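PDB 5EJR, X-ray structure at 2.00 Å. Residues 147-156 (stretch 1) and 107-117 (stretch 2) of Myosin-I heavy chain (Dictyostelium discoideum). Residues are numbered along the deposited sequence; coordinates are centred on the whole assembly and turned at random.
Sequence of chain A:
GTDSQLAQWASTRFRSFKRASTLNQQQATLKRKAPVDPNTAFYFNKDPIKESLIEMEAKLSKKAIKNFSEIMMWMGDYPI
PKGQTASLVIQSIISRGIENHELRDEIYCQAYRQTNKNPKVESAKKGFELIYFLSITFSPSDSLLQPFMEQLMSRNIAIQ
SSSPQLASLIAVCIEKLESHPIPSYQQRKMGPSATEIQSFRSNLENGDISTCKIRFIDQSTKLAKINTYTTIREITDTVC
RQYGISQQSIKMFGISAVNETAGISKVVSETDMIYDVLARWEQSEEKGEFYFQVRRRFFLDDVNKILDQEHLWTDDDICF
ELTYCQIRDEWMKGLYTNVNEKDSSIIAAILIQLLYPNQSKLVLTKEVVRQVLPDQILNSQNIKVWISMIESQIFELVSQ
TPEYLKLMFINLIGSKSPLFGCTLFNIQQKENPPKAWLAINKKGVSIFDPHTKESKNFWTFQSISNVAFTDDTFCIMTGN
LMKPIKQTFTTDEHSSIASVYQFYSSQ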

ATOM      1  N   PRO A 147     -21.140 -21.647 -16.358  1.00 47.03           N
ATOM      2  CA  PRO A 147     -20.510 -22.352 -17.494  1.00 46.26           C
ATOM      3  C   PRO A 147     -18.974 -22.342 -17.492  1.00 45.73           C
ATOM      4  O   PRO A 147     -18.375 -23.386 -17.773  1.00 44.53           O
ATOM      5  CB  PRO A 147     -21.077 -21.625 -18.722  1.00 48.62           C
ATOM      6  CG  PRO A 147     -22.364 -21.058 -18.267  1.00 53.14           C
ATOM      7  CD  PRO A 147     -22.129 -20.655 -16.842  1.00 48.38           C
ATOM      8  N   PHE A 148     -18.343 -21.190 -17.145  1.00 39.21           N
ATOM      9  CA  PHE A 148     -16.879 -21.038 -17.096  1.00 38.47           C
ATOM     10  C   PHE A 148     -16.258 -21.921 -16.005  1.00 44.56           C
ATOM     11  O   PHE A 148     -15.176 -22.486 -16.221  1.00 43.87           O
ATOM     12  CB  PHE A 148     -16.465 -19.563 -16.909  1.00 38.40           C
ATOM     13  CG  PHE A 148     -14.984 -19.274 -17.059  1.00 38.99           C
ATOM     14  CD1 PHE A 148     -14.128 -19.330 -15.958  1.00 41.12           C
ATOM     15  CD2 PHE A 148     -14.454 -18.893 -18.282  1.00 39.95           C
ATOM     16  CE1 PHE A 148     -12.762 -19.044 -16.092  1.00 40.60           C
ATOM     17  CE2 PHE A 148     -13.083 -18.623 -18.417  1.00 42.00           C
ATOM     18  CZ  PHE A 148     -12.249 -18.685 -17.316  1.00 39.03           C
ATOM     19  N   MET A 149     -16.933 -22.017 -14.834  1.00 42.30           N
ATOM     20  CA  MET A 149     -16.483 -22.828 -13.701  1.00 42.68           C
ATOM     21  C   MET A 149     -16.524 -24.310 -14.068  1.00 46.61           C
ATOM     22  O   MET A 149     -15.527 -25.018 -13.862  1.00 45.73           O
ATOM     23  CB  MET A 149     -17.311 -22.544 -12.438  1.00 45.14           C
ATOM     24  CG  MET A 149     -16.835 -21.322 -11.687  1.00 49.28           C
ATOM     25  SD  MET A 149     -17.419 -21.298  -9.977  1.00 55.17           S
ATOM     26  CE  MET A 149     -19.062 -20.744 -10.202  1.00 52.57           C
ATOM     27  N   GLU A 150     -17.656 -24.756 -14.671  1.00 42.69           N
ATOM     28  CA  GLU A 150     -17.862 -26.131 -15.152  1.00 43.58           C
ATOM     29  C   GLU A 150     -16.780 -26.548 -16.147  1.00 45.27           C
ATOM     30  O   GLU A 150     -16.332 -27.690 -16.121  1.00 44.88           O
ATOM     31  CB  GLU A 150     -19.266 -26.308 -15.767  1.00 45.98           C
ATOM     32  CG  GLU A 150     -20.413 -26.213 -14.766  1.00 57.70           C
ATOM     33  CD  GLU A 150     -20.391 -27.163 -13.578  1.00 78.83           C
ATOM     34  OE1 GLU A 150     -19.931 -28.319 -13.731  1.00 61.47           O
ATOM     35  OE2 GLU A 150     -20.867 -26.752 -12.495  1.00 76.81           O
ATOM     36  N   GLN A 151     -16.331 -25.605 -16.987  1.00 40.63           N
ATOM     37  CA  GLN A 151     -15.253 -25.809 -17.946  1.00 40.05           C
ATOM     38  C   GLN A 151     -13.931 -26.017 -17.204  1.00 43.82           C
ATOM     39  O   GLN A 151     -13.213 -26.956 -17.529  1.00 43.80           O
ATOM     40  CB  GLN A 151     -15.162 -24.626 -18.922  1.00 41.41           C
ATOM     41  CG  GLN A 151     -14.160 -24.837 -20.067  1.00 54.46           C
ATOM     42  CD  GLN A 151     -14.613 -25.757 -21.191  1.00 74.56           C
ATOM     43  OE1 GLN A 151     -15.735 -26.284 -21.213  1.00 71.71           O
ATOM     44  NE2 GLN A 151     -13.742 -25.949 -22.175  1.00 67.41           N
ATOM     45  N   LEU A 152     -13.609 -25.152 -16.207  1.00 39.76           N
ATOM     46  CA  LEU A 152     -12.388 -25.281 -15.400  1.00 38.85           C
ATOM     47  C   LEU A 152     -12.387 -26.630 -14.684  1.00 42.96           C
ATOM     48  O   LEU A 152     -11.371 -27.323 -14.712  1.00 41.09           O
ATOM     49  CB  LEU A 152     -12.266 -24.136 -14.369  1.00 37.87           C
ATOM     50  CG  LEU A 152     -12.047 -22.711 -14.880  1.00 42.18           C
ATOM     51  CD1 LEU A 152     -11.870 -21.760 -13.713  1.00 41.05           C
ATOM     52  CD2 LEU A 152     -10.834 -22.607 -15.806  1.00 45.22           C
ATOM     53  N   MET A 153     -13.562 -27.021 -14.106  1.00 42.03           N
ATOM     54  CA  MET A 153     -13.809 -28.293 -13.429  1.00 43.85           C
ATOM     55  C   MET A 153     -13.511 -29.462 -14.389  1.00 45.67           C
ATOM     56  O   MET A 153     -12.885 -30.439 -13.975  1.00 43.68           O
ATOM     57  CB  MET A 153     -15.264 -28.368 -12.946  1.00 48.08           C
ATOM     58  CG  MET A 153     -15.551 -27.584 -11.666  1.00 53.66           C
ATOM     59  SD  MET A 153     -17.307 -27.732 -11.184  1.00 60.99           S
ATOM     60  CE  MET A 153     -17.374 -26.577  -9.819  1.00 56.70           C
ATOM     61  N   SER A 154     -13.919 -29.337 -15.689  1.00 42.91           N
ATOM     62  CA  SER A 154     -13.667 -30.352 -16.734  1.00 43.63           C
ATOM     63  C   SER A 154     -12.183 -30.437 -17.093  1.00 45.93           C
ATOM     64  O   SER A 154     -11.649 -31.529 -17.300  1.00 44.75           O
ATOM     65  CB  SER A 154     -14.485 -30.064 -17.987  1.00 48.68           C
ATOM     66  OG  SER A 154     -15.851 -30.384 -17.778  1.00 62.33           O
ATOM     67  N   ARG A 155     -11.513 -29.285 -17.170  1.00 41.14           N
ATOM     68  CA  ARG A 155     -10.082 -29.259 -17.457  1.00 40.36           C
ATOM     69  C   ARG A 155      -9.303 -29.835 -16.279  1.00 42.70           C
ATOM     70  O   ARG A 155      -8.220 -30.373 -16.483  1.00 44.06           O
ATOM     71  CB  ARG A 155      -9.606 -27.830 -17.728  1.00 38.54           C
ATOM     72  CG  ARG A 155     -10.011 -27.300 -19.093  1.00 50.46           C
ATOM     73  CD  ARG A 155      -9.240 -27.935 -20.247  1.00 57.02           C
ATOM     74  NE  ARG A 155      -7.789 -27.709 -20.198  1.00 54.62           N
ATOM     75  CZ  ARG A 155      -7.182 -26.612 -20.643  1.00 57.54           C
ATOM     76  NH1 ARG A 155      -7.892 -25.591 -21.110  1.00 35.36           N
ATOM     77  NH2 ARG A 155      -5.861 -26.517 -20.601  1.00 38.33           N
ATOM     78  N   ASN A 156      -9.840 -29.688 -15.050  1.00 37.27           N
ATOM     79  CA  ASN A 156      -9.199 -30.193 -13.830  1.00 36.86           C
ATOM     80  C   ASN A 156      -9.305 -31.715 -13.856  1.00 42.25           C
ATOM     81  O   ASN A 156      -8.297 -32.390 -13.674  1.00 42.78           O
ATOM     82  CB  ASN A 156      -9.855 -29.607 -12.554  1.00 36.55           C
ATOM     83  CG  ASN A 156      -9.139 -29.966 -11.267  1.00 57.08           C
ATOM     84  OD1 ASN A 156      -9.068 -31.123 -10.857  1.00 55.82           O
ATOM     85  ND2 ASN A 156      -8.628 -28.975 -10.571  1.00 47.86           N
TER
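Stretch 2, residues 107-117: IYCQAYRQTNK

How does stretch 2 run along stretch 1? Residues 107-113 are helical, and their axis points nearly the same way as that of helix 147-156, at a crossing angle of 16° with a closest approach of 12.3 Å. That is a wide spacing, bridged by long and aromatic side chains. The register pairs Phe148 with Cys109, their CA atoms 8.6 Å apart, then Leu152 with Tyr112 and Arg155 with Asn116. A type I turn from Arg113 to Asn116 follows on from the helix and brings Thr115 and Asn116 to the level of Arg155.

Where does Tyr112 go? Its CA-to-CB bond points toward stretch 1, and a t chi1 with chi2 at 77° sends the ring into the hole formed by Phe148, Gln151, Leu152 and Arg155. Leu152 CD2 lies 4.1 Å from Tyr112 CD1, so the ring has apolar company on its way to the polar end of the pocket. There the phenol oxygen accepts a hydrogen bond from Gln151, with NE2 of Gln151 2.8 Å from OH of Tyr112. Gln151 combines a t chi1 with a p chi2, a bend that sets its amide nitrogen beside the hydroxyl.

How does Phe148 fill the space at the other end of the contact? Its CA-to-CB bond points sideways, but the t rotamer carries the ring closer to stretch 2. Tyr108 turns its edge toward the Phe148 face, with planes at 82° and centroids 5.2 Å apart; CZ of Phe148 and CD1 of Tyr108 approach to 3.6 Å. Phe148 CE2 also lies 3.8 Å from Tyr112 CB. The distance from Phe148 CE2 to Tyr108 O is 3.5 Å, and this backbone oxygen sits near the plane of the Phe148 ring. The same oxygen accepts the helical hydrogen bond from Tyr112 N.

Why is Arg155 so strongly bent? Its first three chi angles are all m and chi4 is -83°, so the chain curls past Tyr112, with CG of Arg155 3.2 Å from OH of Tyr112, and delivers the guanidinium to the turn. Arg155 NH2 donates to Thr115 O at 3.0 Å, while Arg155 NH1 reaches Thr115 OG1 at 3.3 Å and makes a weak bond to Tyr112 OH, also at 3.3 Å. Thr115, in the p rotamer, directs OG1 back to donate to Tyr112 O at 2.7 Å, so one hydroxyl holds Thr115 to the helix at Tyr112 and accepts the hydrogen bond from Arg155 NH1. Asn116 OD1 lies over one guanidinium face, 3.3 Å from Arg155 NH1, at an angle too poor for a hydrogen bond.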

ATOM      1  N   ILE A 107     -12.128 -10.803 -21.229  1.00 31.97           N
ATOM      2  CA  ILE A 107     -10.794 -11.002 -20.659  1.00 30.38           C
ATOM      3  C   ILE A 107     -10.631 -12.473 -20.241  1.00 34.00           C
ATOM      4  O   ILE A 107      -9.629 -13.083 -20.637  1.00 33.77           O
ATOM      5  CB  ILE A 107     -10.402  -9.980 -19.554  1.00 32.85           C
ATOM      6  CG1 ILE A 107     -10.414  -8.546 -20.145  1.00 32.94           C
ATOM      7  CG2 ILE A 107      -8.996 -10.307 -19.003  1.00 32.37           C
ATOM      8  CD1 ILE A 107     -10.258  -7.392 -19.120  1.00 25.35           C
ATOM      9  N   TYR A 108     -11.654 -13.042 -19.535  1.00 30.06           N
ATOM     10  CA  TYR A 108     -11.694 -14.431 -19.046  1.00 30.19           C
ATOM     11  C   TYR A 108     -11.651 -15.446 -20.203  1.00 35.53           C
ATOM     12  O   TYR A 108     -10.960 -16.448 -20.099  1.00 34.62           O
ATOM     13  CB  TYR A 108     -12.962 -14.682 -18.220  1.00 30.86           C
ATOM     14  CG  TYR A 108     -12.814 -14.399 -16.740  1.00 31.51           C
ATOM     15  CD1 TYR A 108     -12.333 -15.373 -15.867  1.00 32.98           C
ATOM     16  CD2 TYR A 108     -13.226 -13.184 -16.198  1.00 32.42           C
ATOM     17  CE1 TYR A 108     -12.240 -15.134 -14.494  1.00 32.57           C
ATOM     18  CE2 TYR A 108     -13.102 -12.919 -14.835  1.00 32.21           C
ATOM     19  CZ  TYR A 108     -12.621 -13.901 -13.985  1.00 37.89           C
ATOM     20  OH  TYR A 108     -12.560 -13.647 -12.638  1.00 37.05           O
ATOM     21  N   CYS A 109     -12.398 -15.176 -21.299  1.00 34.89           N
ATOM     22  CA  CYS A 109     -12.424 -16.019 -22.499  1.00 36.96           C
ATOM     23  C   CYS A 109     -11.088 -15.974 -23.221  1.00 39.86           C
ATOM     24  O   CYS A 109     -10.602 -17.033 -23.585  1.00 38.68           O
ATOM     25  CB  CYS A 109     -13.576 -15.639 -23.419  1.00 38.59           C
ATOM     26  SG  CYS A 109     -15.213 -15.964 -22.720  1.00 42.88           S
ATOM     27  N   GLN A 110     -10.450 -14.785 -23.367  1.00 37.18           N
ATOM     28  CA  GLN A 110      -9.131 -14.690 -24.030  1.00 36.54           C
ATOM     29  C   GLN A 110      -8.065 -15.457 -23.265  1.00 39.19           C
ATOM     30  O   GLN A 110      -7.179 -16.048 -23.888  1.00 38.51           O
ATOM     31  CB  GLN A 110      -8.641 -13.243 -24.170  1.00 36.56           C
ATOM     32  CG  GLN A 110      -9.359 -12.389 -25.203  1.00 41.39           C
ATOM     33  CD  GLN A 110      -8.772 -10.990 -25.297  1.00 49.27           C
ATOM     34  OE1 GLN A 110      -7.865 -10.596 -24.550  1.00 37.61           O
ATOM     35  NE2 GLN A 110      -9.239 -10.222 -26.266  1.00 42.38           N
ATOM     36  N   ALA A 111      -8.106 -15.378 -21.905  1.00 35.21           N
ATOM     37  CA  ALA A 111      -7.112 -16.024 -21.053  1.00 33.57           C
ATOM     38  C   ALA A 111      -7.288 -17.529 -21.171  1.00 37.42           C
ATOM     39  O   ALA A 111      -6.303 -18.229 -21.419  1.00 36.74           O
ATOM     40  CB  ALA A 111      -7.271 -15.568 -19.601  1.00 32.98           C
ATOM     41  N   TYR A 112      -8.539 -18.010 -21.045  1.00 34.55           N
ATOM     42  CA  TYR A 112      -8.874 -19.425 -21.131  1.00 35.25           C
ATOM     43  C   TYR A 112      -8.522 -20.038 -22.497  1.00 39.50           C
ATOM     44  O   TYR A 112      -7.852 -21.073 -22.545  1.00 38.35           O
ATOM     45  CB  TYR A 112     -10.341 -19.709 -20.759  1.00 37.07           C
ATOM     46  CG  TYR A 112     -10.633 -21.190 -20.860  1.00 41.03           C
ATOM     47  CD1 TYR A 112     -10.201 -22.072 -19.872  1.00 43.07           C
ATOM     48  CD2 TYR A 112     -11.197 -21.732 -22.016  1.00 42.58           C
ATOM     49  CE1 TYR A 112     -10.377 -23.450 -20.003  1.00 45.23           C
ATOM     50  CE2 TYR A 112     -11.380 -23.108 -22.156  1.00 43.90           C
ATOM     51  CZ  TYR A 112     -10.965 -23.961 -21.150  1.00 53.01           C
ATOM     52  OH  TYR A 112     -11.147 -25.310 -21.291  1.00 57.25           O
ATOM     53  N   ARG A 113      -8.968 -19.403 -23.595  1.00 37.13           N
ATOM     54  CA  ARG A 113      -8.680 -19.840 -24.974  1.00 37.26           C
ATOM     55  C   ARG A 113      -7.176 -20.094 -25.135  1.00 42.86           C
ATOM     56  O   ARG A 113      -6.778 -21.101 -25.716  1.00 42.97           O
ATOM     57  CB  ARG A 113      -9.154 -18.771 -25.980  1.00 35.75           C
ATOM     58  CG  ARG A 113      -8.472 -18.815 -27.347  1.00 44.21           C
ATOM     59  CD  ARG A 113      -8.427 -17.445 -27.978  1.00 41.87           C
ATOM     60  NE  ARG A 113      -7.516 -17.379 -29.113  1.00 43.42           N
ATOM     61  CZ  ARG A 113      -7.896 -17.484 -30.383  1.00 61.82           C
ATOM     62  NH1 ARG A 113      -9.167 -17.714 -30.685  1.00 57.86           N
ATOM     63  NH2 ARG A 113      -7.008 -17.370 -31.359  1.00 42.43           N
ATOM     64  N   GLN A 114      -6.344 -19.208 -24.580  1.00 39.33           N
ATOM     65  CA  GLN A 114      -4.906 -19.350 -24.737  1.00 38.55           C
ATOM     66  C   GLN A 114      -4.295 -20.496 -23.892  1.00 41.37           C
ATOM     67  O   GLN A 114      -3.160 -20.891 -24.150  1.00 40.39           O
ATOM     68  CB  GLN A 114      -4.219 -18.010 -24.518  1.00 38.61           C
ATOM     69  CG  GLN A 114      -4.479 -17.010 -25.662  1.00 37.28           C
ATOM     70  CD  GLN A 114      -3.836 -17.417 -26.975  1.00 46.93           C
ATOM     71  OE1 GLN A 114      -4.437 -18.092 -27.820  1.00 40.36           O
ATOM     72  NE2 GLN A 114      -2.593 -17.032 -27.163  1.00 43.44           N
ATOM     73  N   THR A 115      -5.073 -21.091 -22.973  1.00 38.46           N
ATOM     74  CA  THR A 115      -4.627 -22.242 -22.161  1.00 39.07           C
ATOM     75  C   THR A 115      -5.032 -23.578 -22.822  1.00 45.69           C
ATOM     76  O   THR A 115      -4.479 -24.619 -22.478  1.00 45.71           O
ATOM     77  CB  THR A 115      -5.215 -22.207 -20.732  1.00 45.23           C
ATOM     78  OG1 THR A 115      -6.587 -22.592 -20.757  1.00 46.23           O
ATOM     79  CG2 THR A 115      -5.039 -20.871 -20.036  1.00 39.78           C
ATOM     80  N   ASN A 116      -6.035 -23.543 -23.712  1.00 44.78           N
ATOM     81  CA  ASN A 116      -6.587 -24.709 -24.407  1.00 46.49           C
ATOM     82  C   ASN A 116      -5.796 -25.017 -25.684  1.00 52.85           C
ATOM     83  O   ASN A 116      -5.777 -24.199 -26.602  1.00 53.35           O
ATOM     84  CB  ASN A 116      -8.067 -24.452 -24.724  1.00 47.66           C
ATOM     85  CG  ASN A 116      -8.959 -25.665 -24.765  1.00 70.15           C
ATOM     86  OD1 ASN A 116      -8.751 -26.664 -24.067  1.00 64.68           O
ATOM     87  ND2 ASN A 116     -10.044 -25.554 -25.509  1.00 63.59           N
ATOM     88  N   LYS A 117      -5.135 -26.193 -25.726  1.00 49.68           N
ATOM     89  CA  LYS A 117      -4.325 -26.705 -26.847  1.00 50.46           C
ATOM     90  C   LYS A 117      -3.134 -25.786 -27.168  1.00 52.05           C
ATOM     91  O   LYS A 117      -2.899 -25.395 -28.313  1.00 51.59           O
ATOM     92  CB  LYS A 117      -5.178 -27.037 -28.098  1.00 54.07           C
ATOM     93  CG  LYS A 117      -6.284 -28.065 -27.840  1.00 70.46           C
ATOM     94  CD  LYS A 117      -7.039 -28.440 -29.120  1.00 83.65           C
ATOM     95  CE  LYS A 117      -8.298 -29.246 -28.861  1.00 91.53           C
ATOM     96  NZ  LYS A 117      -8.015 -30.606 -28.321  1.00 95.12           N
TER